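Local coordinates for glucuronan lyase A (PDB 2ZZJ), which is an endo-beta-1,4-glucuronan lyase of polysaccharide lyase family 20 that probably cleaves glucuronan chains by elimination and carries a calcium ion on its beta-jelly roll, at residues V27-K33 with W220-V224; G8-G12 with T23-V27; Y70-F74 with I89-I93. All coordinates share one frame. Numbering follows the deposited sequence.

Interaction 1 (V27-K33 with W220-V224); sequences VSNVVFK and WYDEV. With CA (calcium ion), chain B.
A calcium ion is held jointly by the loop 27-33 and the strand segment 220-224. Asp222, chi1 near t, chelates it with both carboxylate oxygens, OD1 at 2.4 Å and OD2 at 2.6 Å, while the carbonyl O of Lys33 binds it at 2.3 Å. Waters 2 and 3 are ligands at 2.4 and 2.5 Å from the ion, and the carbonyls of Asp7 and Ser36 complete the site. Asp222 OD2 accepts Lys33 N at 3.1 Å, nearly straight, and weakly Phe32 N, also at 3.1 Å, so one carboxylate fixes both the metal and the loop backbone. The loop is extended at Val30 and Val31, turns at Phe32 (phi/psi -84/-46) and extends again at Lys33; the nearest CA pairs are Val30-Trp220 (7.7 Å), Phe32-Asp222 (6.2 Å) and Lys33-Glu223 (7.2 Å). At the Trp220 end, Val30 CG1 makes a CH-pi contact over the indole face, 3.7 Å from the centroid of the five-membered ring, and Val27 CG2 meets the ring edge 3.8 Å from Trp220 CD1. Water 1 links Asn29 OD1 (2.9 Å) to Trp220 NE1 (2.8 Å). At the other end, Glu223 (phi/psi 52/60) and Val224 both face Asn6 in a G1 beta bulge. Glu223 OE1 meets Lys33 NZ at 2.8 Å in a salt bridge; Glu223 OE2 is hydrogen-bonded to Tyr5 OH and accepts a hydrogen bond from water 2 at 2.7 Å. The charge of Asp222 is met by calcium and that of Glu223 by Lys33, and coordination through backbone carbonyls makes the site depend on the loop's conformation.

Interaction 2 (G8-G12 with T23-V27); sequences GHLNG and TVSEV
Strand 23-27 meets the irregular loop 8-12 through two of its residues, Val24 and Glu26, whose CA-to-CB bonds point toward the loop, as expected for alternate positions on an extended strand. Thr23 lies out of reach and pairs instead with Thr41. Val24, chi1 t, offers CG1 to Leu10 CD2 at 4.1 Å, a loose apolar touch at the inner side of the contact. Ser25 turns away. Glu26 is the anchor: with chi1 m and chi2 t its side chain stretches to the loop, and OE2 accepts Leu10 N at 2.7 Å in an almost linear hydrogen bond. The same OE2 receives a hydrogen bond from water 4 at 2.5 Å, and that water accepts Asn11 N at 3.1 Å, so two successive amides of the loop are gathered by one carboxylate oxygen, one directly and one through water. His9 CA lies 6.1 Å from Glu26 CA, the nearest such pair. His9 CD2, at the ring edge, comes to 3.4 Å from Glu26 OE2, while His9 ND1 is hydrogen-bonded to OD1 of Asp7, whose carbonyl O binds the calcium. Val27 turns away. Gly8 (phi/psi 89/48) and Gly12 (111/-17) take conformations where a CB would clash with the preceding carbonyl. This surface contact joins the loop between strands 2-6 and 15-18 to strand 23-27, beside strand 37-43: Leu10 and Glu26 both rest on Leu38, and Val24 reaches across to strands 15-18 and 53-63.

Interaction 3 (Y70-F74 with I89-I93); sequences YGFAF and IAQFI
Two strands face each other across the hydrophobic interior of the beta-jelly roll, one from each sheet, running roughly antiparallel at 155° with axes 9.6 Å apart at closest approach. At that spacing side chains alone meet. Tyr70, Phe72 and Phe74 alternate with residues facing the other way and form three aromatic bumps; Ile89, Ala90 and Phe92 answer them. Phe72 is nearest Ala90 and Phe74 nearest Ile89, with CA separations of 9.4 and 8.3 Å. At one end Phe92 (chi1 m) drives its edge into the face of Tyr70 (chi1 m) in a T-shaped stack, ring centroids 4.7 Å apart, planes at 77°, Tyr70 CE1 to Phe92 CE1 3.4 Å. In the middle the small Ala90 leaves a hollow that Phe72, chi1 p, fills, bringing its CZ to 4.0 Å from Ala90 CB. At the far end Ile89 (chi1 p, chi2 t) pushes CD1 squarely over the face of Phe74 in a CH-pi contact, 3.5 Å from the ring centroid, while the same methyl lies at the edge of Phe72, 4.3 Å from its CE1. Ile89 and Ala90 can both point inward because they form a classic beta bulge opposite Ile112, Ile89 having phi/psi -117/-18. Strands 152-160 and 216-227 flank segment 70-74 in its sheet, Val154 touching Phe72 and Phe74; strands 106-115 and 192-197 flank 89-93 in the other, where Phe195 stacks on Phe92.

How the interactions relate
From the N terminus, interaction 2 closes first, a short loop that brings 8-12 back onto 23-27. Interaction 1 opens from the end of that same strand, the two sharing Val27, and closes at 220-224, which begins 187 residues beyond Lys33; Gly8 N also packs near Asp222 OD1. Interaction 1 holds part of the calcium site, and interaction 2 lies beside it. Within this long span lies interaction 3, a local closure between 70-74 and 89-93. Strand 216-227 joins it to interaction 1: it pairs with 66-76, Asp222 O lying 2.9 Å from Ala73 N, and Tyr221 OH reaches Ile89 O of the opposite sheet. Interactions 2 and 3 do not touch, but both reach the sheet containing 216-227.

Interaction 1 (V27-K33 with W220-V224)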
loop_
_atom_site.group_PDB
_atom_site.type_symbol
_atom_site.label_atom_id
_atom_site.label_comp_id
_atom_site.label_asym_id
_atom_site.label_seq_id
_atom_site.Cartn_x
_atom_site.Cartn_y
_atom_site.Cartn_z
ATOM N N VAL A 27 0.265 8.949 -17.532
ATOM C CA VAL A 27 0.402 8.339 -18.846
ATOM C C VAL A 27 -0.987 8.110 -19.424
ATOM O O VAL A 27 -1.969 8.085 -18.678
ATOM C CB VAL A 27 1.192 6.993 -18.766
ATOM C CG1 VAL A 27 2.584 7.223 -18.163
ATOM C CG2 VAL A 27 0.400 5.909 -17.945
ATOM N N SER A 28 -1.069 7.978 -20.750
ATOM C CA SER A 28 -2.316 7.699 -21.436
ATOM C C SER A 28 -2.296 6.402 -22.249
ATOM O O SER A 28 -3.322 6.009 -22.833
ATOM C CB SER A 28 -2.720 8.912 -22.310
ATOM O OG SER A 28 -1.600 9.379 -23.066
ATOM N N ASN A 29 -1.149 5.722 -22.270
ATOM C CA ASN A 29 -0.998 4.477 -23.052
ATOM C C ASN A 29 -1.267 3.184 -22.311
ATOM O O ASN A 29 -1.573 2.170 -22.927
ATOM C CB ASN A 29 0.383 4.391 -23.721
ATOM C CG ASN A 29 1.534 4.398 -22.718
ATOM O OD1 ASN A 29 1.413 4.926 -21.601
ATOM N ND2 ASN A 29 2.674 3.830 -23.127
ATOM N N VAL A 30 -1.132 3.212 -20.984
ATOM C CA VAL A 30 -1.366 2.035 -20.151
ATOM C C VAL A 30 -2.323 2.540 -19.082
ATOM O O VAL A 30 -1.915 3.253 -18.178
ATOM C CB VAL A 30 -0.051 1.516 -19.508
ATOM C CG1 VAL A 30 -0.329 0.315 -18.593
ATOM C CG2 VAL A 30 1.005 1.150 -20.604
ATOM N N VAL A 31 -3.600 2.222 -19.253
ATOM C CA VAL A 31 -4.676 2.848 -18.477
ATOM C C VAL A 31 -5.709 1.792 -18.106
ATOM O O VAL A 31 -6.036 0.942 -18.923
ATOM C CB VAL A 31 -5.338 4.002 -19.287
ATOM C CG1 VAL A 31 -6.643 4.439 -18.655
ATOM C CG2 VAL A 31 -4.381 5.183 -19.406
ATOM N N PHE A 32 -6.234 1.837 -16.874
ATOM C CA PHE A 32 -7.283 0.916 -16.510
ATOM C C PHE A 32 -8.690 1.411 -16.940
ATOM O O PHE A 32 -9.484 0.645 -17.487
ATOM C CB PHE A 32 -7.251 0.607 -14.997
ATOM C CG PHE A 32 -8.385 -0.270 -14.539
ATOM C CD1 PHE A 32 -8.475 -1.602 -14.978
ATOM C CD2 PHE A 32 -9.366 0.235 -13.681
ATOM C CE1 PHE A 32 -9.539 -2.427 -14.585
ATOM C CE2 PHE A 32 -10.446 -0.586 -13.263
ATOM C CZ PHE A 32 -10.533 -1.924 -13.729
ATOM N N LYS A 33 -8.987 2.673 -16.689
ATOM C CA LYS A 33 -10.302 3.251 -17.007
ATOM C C LYS A 33 -10.058 4.685 -17.437
ATOM O O LYS A 33 -9.125 5.332 -16.930
ATOM C CB LYS A 33 -11.211 3.185 -15.768
ATOM C CG LYS A 33 -12.675 3.491 -16.024
ATOM C CD LYS A 33 -13.527 3.523 -14.724
ATOM C CE LYS A 33 -13.533 2.170 -13.975
ATOM N NZ LYS A 33 -14.454 2.112 -12.752
ATOM N N TRP A 220 2.002 0.549 -12.541
ATOM C CA TRP A 220 0.990 1.544 -12.887
ATOM C C TRP A 220 -0.160 1.465 -11.874
ATOM O O TRP A 220 -0.390 0.389 -11.292
ATOM C CB TRP A 220 0.437 1.288 -14.280
ATOM C CG TRP A 220 1.400 1.572 -15.395
ATOM C CD1 TRP A 220 1.377 2.645 -16.257
ATOM C CD2 TRP A 220 2.535 0.799 -15.755
ATOM N NE1 TRP A 220 2.434 2.558 -17.169
ATOM C CE2 TRP A 220 3.152 1.434 -16.869
ATOM C CE3 TRP A 220 3.098 -0.375 -15.253
ATOM C CZ2 TRP A 220 4.303 0.934 -17.459
ATOM C CZ3 TRP A 220 4.244 -0.889 -15.880
ATOM C CH2 TRP A 220 4.827 -0.233 -16.956
ATOM N N TYR A 221 -0.862 2.590 -11.668
ATOM C CA TYR A 221 -1.997 2.655 -10.760
ATOM C C TYR A 221 -3.123 3.432 -11.398
ATOM O O TYR A 221 -2.884 4.327 -12.229
ATOM C CB TYR A 221 -1.609 3.396 -9.478
ATOM C CG TYR A 221 -0.642 2.641 -8.616
ATOM C CD1 TYR A 221 -1.114 1.848 -7.560
ATOM C CD2 TYR A 221 0.716 2.696 -8.852
ATOM C CE1 TYR A 221 -0.208 1.120 -6.727
ATOM C CE2 TYR A 221 1.637 1.964 -8.042
ATOM C CZ TYR A 221 1.155 1.210 -6.990
ATOM O OH TYR A 221 2.083 0.570 -6.201
ATOM N N ASP A 222 -4.332 3.158 -10.953
ATOM C CA ASP A 222 -5.497 3.899 -11.432
ATOM C C ASP A 222 -6.670 3.679 -10.488
ATOM O O ASP A 222 -6.657 2.742 -9.687
ATOM C CB ASP A 222 -5.841 3.384 -12.835
ATOM C CG ASP A 222 -6.667 4.386 -13.658
ATOM O OD1 ASP A 222 -7.068 5.462 -13.128
ATOM O OD2 ASP A 222 -6.909 4.062 -14.830
ATOM N N GLU A 223 -7.706 4.515 -10.633
ATOM C CA GLU A 223 -8.985 4.270 -10.049
ATOM C C GLU A 223 -8.869 3.982 -8.527
ATOM O O GLU A 223 -9.250 2.906 -8.060
ATOM C CB GLU A 223 -9.674 3.103 -10.827
ATOM C CG GLU A 223 -11.168 3.031 -10.698
ATOM C CD GLU A 223 -11.926 4.206 -11.381
ATOM O OE1 GLU A 223 -13.170 4.148 -11.274
ATOM O OE2 GLU A 223 -11.319 5.157 -11.966
ATOM N N VAL A 224 -8.331 4.948 -7.782
ATOM C CA VAL A 224 -8.161 4.809 -6.333
ATOM C C VAL A 224 -9.319 5.504 -5.640
ATOM O O VAL A 224 -9.734 6.602 -6.072
ATOM C CB VAL A 224 -6.821 5.445 -5.847
ATOM C CG1 VAL A 224 -6.569 5.117 -4.349
ATOM C CG2 VAL A 224 -5.619 4.951 -6.703
HETATM CA CA CA B . -7.987 6.399 -15.191
HETATM O O HOH W 1 3.140 3.899 -19.548
HETATM O O HOH W 2 -10.144 6.158 -14.146
HETATM O O HOH W 3 -8.623 8.553 -16.254
#

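Interaction 2 (G8-G12 with T23-V27)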
loop_
_atom_site.group_PDB
_atom_site.type_symbol
_atom_site.label_atom_id
_atom_site.label_comp_id
_atom_site.label_asym_id
_atom_site.label_seq_id
_atom_site.Cartn_x
_atom_site.Cartn_y
_atom_site.Cartn_z
ATOM N N GLY A 8 -6.547 8.477 -11.743
ATOM C CA GLY A 8 -5.233 8.263 -12.384
ATOM C C GLY A 8 -4.640 9.575 -12.870
ATOM O O GLY A 8 -4.152 9.656 -13.999
ATOM N N HIS A 9 -4.649 10.580 -11.995
ATOM C CA HIS A 9 -4.077 11.903 -12.253
ATOM C C HIS A 9 -3.298 12.405 -11.026
ATOM O O HIS A 9 -3.570 12.032 -9.869
ATOM C CB HIS A 9 -5.194 12.912 -12.559
ATOM C CG HIS A 9 -5.665 12.902 -13.984
ATOM N ND1 HIS A 9 -6.891 12.397 -14.364
ATOM C CD2 HIS A 9 -5.063 13.327 -15.125
ATOM C CE1 HIS A 9 -7.029 12.524 -15.671
ATOM N NE2 HIS A 9 -5.926 13.073 -16.158
ATOM N N LEU A 10 -2.335 13.282 -11.272
ATOM C CA LEU A 10 -1.597 13.874 -10.207
ATOM C C LEU A 10 -2.509 14.725 -9.342
ATOM O O LEU A 10 -2.339 14.784 -8.129
ATOM C CB LEU A 10 -0.446 14.729 -10.758
ATOM C CG LEU A 10 0.705 13.926 -11.397
ATOM C CD1 LEU A 10 1.772 14.903 -11.937
ATOM C CD2 LEU A 10 1.307 12.939 -10.398
ATOM N N ASN A 11 -3.490 15.374 -9.960
ATOM C CA ASN A 11 -4.361 16.256 -9.175
ATOM C C ASN A 11 -5.114 15.484 -8.087
ATOM O O ASN A 11 -5.703 14.431 -8.384
ATOM C CB ASN A 11 -5.361 16.973 -10.053
ATOM C CG ASN A 11 -6.064 18.120 -9.294
ATOM O OD1 ASN A 11 -5.553 18.618 -8.281
ATOM N ND2 ASN A 11 -7.228 18.499 -9.751
ATOM N N GLY A 12 -5.063 15.984 -6.858
ATOM C CA GLY A 12 -5.929 15.483 -5.796
ATOM C C GLY A 12 -5.154 14.741 -4.743
ATOM O O GLY A 12 -5.672 14.497 -3.665
ATOM N N THR A 23 10.412 7.966 -10.385
ATOM C CA THR A 23 9.500 8.847 -11.118
ATOM C C THR A 23 8.059 8.523 -10.738
ATOM O O THR A 23 7.774 7.411 -10.287
ATOM C CB THR A 23 9.677 8.761 -12.663
ATOM O OG1 THR A 23 9.332 7.456 -13.156
ATOM C CG2 THR A 23 11.140 9.099 -13.072
ATOM N N VAL A 24 7.178 9.505 -10.888
ATOM C CA VAL A 24 5.723 9.330 -10.798
ATOM C C VAL A 24 5.183 10.259 -11.865
ATOM O O VAL A 24 5.394 11.494 -11.798
ATOM C CB VAL A 24 5.140 9.762 -9.428
ATOM C CG1 VAL A 24 3.597 9.690 -9.426
ATOM C CG2 VAL A 24 5.701 8.908 -8.258
ATOM N N SER A 25 4.506 9.708 -12.853
ATOM C CA SER A 25 4.007 10.539 -13.941
ATOM C C SER A 25 2.641 10.089 -14.416
ATOM O O SER A 25 2.235 8.950 -14.141
ATOM C CB SER A 25 5.005 10.501 -15.103
ATOM O OG SER A 25 5.126 9.182 -15.584
ATOM N N GLU A 26 1.936 10.965 -15.138
ATOM C CA GLU A 26 0.680 10.579 -15.796
ATOM C C GLU A 26 0.947 10.044 -17.176
ATOM O O GLU A 26 1.780 10.603 -17.911
ATOM C CB GLU A 26 -0.266 11.786 -15.925
ATOM C CG GLU A 26 -0.518 12.460 -14.662
ATOM C CD GLU A 26 -1.433 13.650 -14.809
ATOM O OE1 GLU A 26 -1.544 14.193 -15.940
ATOM O OE2 GLU A 26 -2.022 14.053 -13.796
ATOM N N VAL A 27 0.265 8.949 -17.532
ATOM C CA VAL A 27 0.402 8.339 -18.846
ATOM C C VAL A 27 -0.987 8.110 -19.424
ATOM O O VAL A 27 -1.969 8.085 -18.678
ATOM C CB VAL A 27 1.192 6.993 -18.766
ATOM C CG1 VAL A 27 2.584 7.223 -18.163
ATOM C CG2 VAL A 27 0.400 5.909 -17.945
HETATM O O HOH W 4 -3.643 15.822 -13.001
#

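Interaction 3 (Y70-F74 with I89-I93)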
loop_
_atom_site.group_PDB
_atom_site.type_symbol
_atom_site.label_atom_id
_atom_site.label_comp_id
_atom_site.label_asym_id
_atom_site.label_seq_id
_atom_site.Cartn_x
_atom_site.Cartn_y
_atom_site.Cartn_z
ATOM N N TYR A 70 -11.311 0.657 0.868
ATOM C CA TYR A 70 -10.270 1.227 -0.001
ATOM C C TYR A 70 -10.233 0.380 -1.272
ATOM O O TYR A 70 -10.326 -0.844 -1.195
ATOM C CB TYR A 70 -8.898 1.106 0.682
ATOM C CG TYR A 70 -8.911 1.754 2.048
ATOM C CD1 TYR A 70 -8.562 3.113 2.209
ATOM C CD2 TYR A 70 -9.348 1.046 3.167
ATOM C CE1 TYR A 70 -8.624 3.725 3.491
ATOM C CE2 TYR A 70 -9.415 1.662 4.431
ATOM C CZ TYR A 70 -9.031 2.979 4.566
ATOM O OH TYR A 70 -9.097 3.573 5.800
ATOM N N GLY A 71 -10.065 1.014 -2.424
ATOM C CA GLY A 71 -9.984 0.281 -3.690
ATOM C C GLY A 71 -8.888 0.922 -4.537
ATOM O O GLY A 71 -8.694 2.156 -4.497
ATOM N N PHE A 72 -8.174 0.119 -5.307
ATOM C CA PHE A 72 -7.270 0.666 -6.343
ATOM C C PHE A 72 -7.002 -0.373 -7.387
ATOM O O PHE A 72 -7.171 -1.594 -7.129
ATOM C CB PHE A 72 -5.963 1.196 -5.785
ATOM C CG PHE A 72 -5.131 0.156 -5.060
ATOM C CD1 PHE A 72 -4.051 -0.440 -5.699
ATOM C CD2 PHE A 72 -5.438 -0.206 -3.743
ATOM C CE1 PHE A 72 -3.251 -1.412 -5.026
ATOM C CE2 PHE A 72 -4.667 -1.167 -3.065
ATOM C CZ PHE A 72 -3.582 -1.770 -3.709
ATOM N N ALA A 73 -6.633 0.104 -8.576
ATOM C CA ALA A 73 -6.152 -0.829 -9.577
ATOM C C ALA A 73 -4.643 -0.677 -9.697
ATOM O O ALA A 73 -4.118 0.431 -9.570
ATOM C CB ALA A 73 -6.823 -0.562 -10.923
ATOM N N PHE A 74 -3.942 -1.769 -9.948
ATOM C CA PHE A 74 -2.486 -1.710 -10.202
ATOM C C PHE A 74 -2.071 -2.729 -11.253
ATOM O O PHE A 74 -2.796 -3.685 -11.515
ATOM C CB PHE A 74 -1.664 -1.894 -8.913
ATOM C CG PHE A 74 -1.530 -3.336 -8.484
ATOM C CD1 PHE A 74 -0.421 -4.087 -8.864
ATOM C CD2 PHE A 74 -2.566 -3.955 -7.754
ATOM C CE1 PHE A 74 -0.298 -5.459 -8.484
ATOM C CE2 PHE A 74 -2.467 -5.341 -7.372
ATOM C CZ PHE A 74 -1.334 -6.065 -7.747
ATOM N N ILE A 89 3.521 -2.093 -2.711
ATOM C CA ILE A 89 2.677 -1.376 -3.668
ATOM C C ILE A 89 1.657 -0.389 -3.035
ATOM O O ILE A 89 1.119 0.464 -3.758
ATOM C CB ILE A 89 1.958 -2.306 -4.679
ATOM C CG1 ILE A 89 1.005 -3.299 -3.970
ATOM C CG2 ILE A 89 2.999 -3.085 -5.570
ATOM C CD1 ILE A 89 0.121 -4.116 -4.982
ATOM N N ALA A 90 1.378 -0.531 -1.730
ATOM C CA ALA A 90 0.481 0.407 -0.998
ATOM C C ALA A 90 0.766 0.311 0.490
ATOM O O ALA A 90 1.234 -0.747 0.985
ATOM C CB ALA A 90 -0.994 0.065 -1.256
ATOM N N GLN A 91 0.489 1.383 1.229
ATOM C CA GLN A 91 0.687 1.287 2.682
ATOM C C GLN A 91 -0.066 2.353 3.409
ATOM O O GLN A 91 -0.278 3.449 2.845
ATOM C CB GLN A 91 2.170 1.391 3.045
ATOM C CG GLN A 91 2.906 2.624 2.551
ATOM C CD GLN A 91 4.279 2.799 3.236
ATOM O OE1 GLN A 91 4.492 2.304 4.342
ATOM N NE2 GLN A 91 5.198 3.486 2.572
ATOM N N PHE A 92 -0.448 2.020 4.639
ATOM C CA PHE A 92 -0.942 3.004 5.609
ATOM C C PHE A 92 0.182 3.326 6.549
ATOM O O PHE A 92 0.895 2.407 7.032
ATOM C CB PHE A 92 -2.106 2.428 6.383
ATOM C CG PHE A 92 -3.340 2.221 5.540
ATOM C CD1 PHE A 92 -4.273 3.268 5.400
ATOM C CD2 PHE A 92 -3.574 1.013 4.898
ATOM C CE1 PHE A 92 -5.435 3.092 4.645
ATOM C CE2 PHE A 92 -4.735 0.841 4.120
ATOM C CZ PHE A 92 -5.653 1.898 3.998
ATOM N N ILE A 93 0.346 4.615 6.822
ATOM C CA ILE A 93 1.481 5.068 7.617
ATOM C C ILE A 93 1.183 6.390 8.327
ATOM O O ILE A 93 0.651 7.353 7.722
ATOM C CB ILE A 93 2.778 5.123 6.741
ATOM C CG1 ILE A 93 4.029 5.496 7.576
ATOM C CG2 ILE A 93 2.587 6.046 5.502
ATOM C CD1 ILE A 93 5.288 5.479 6.750
#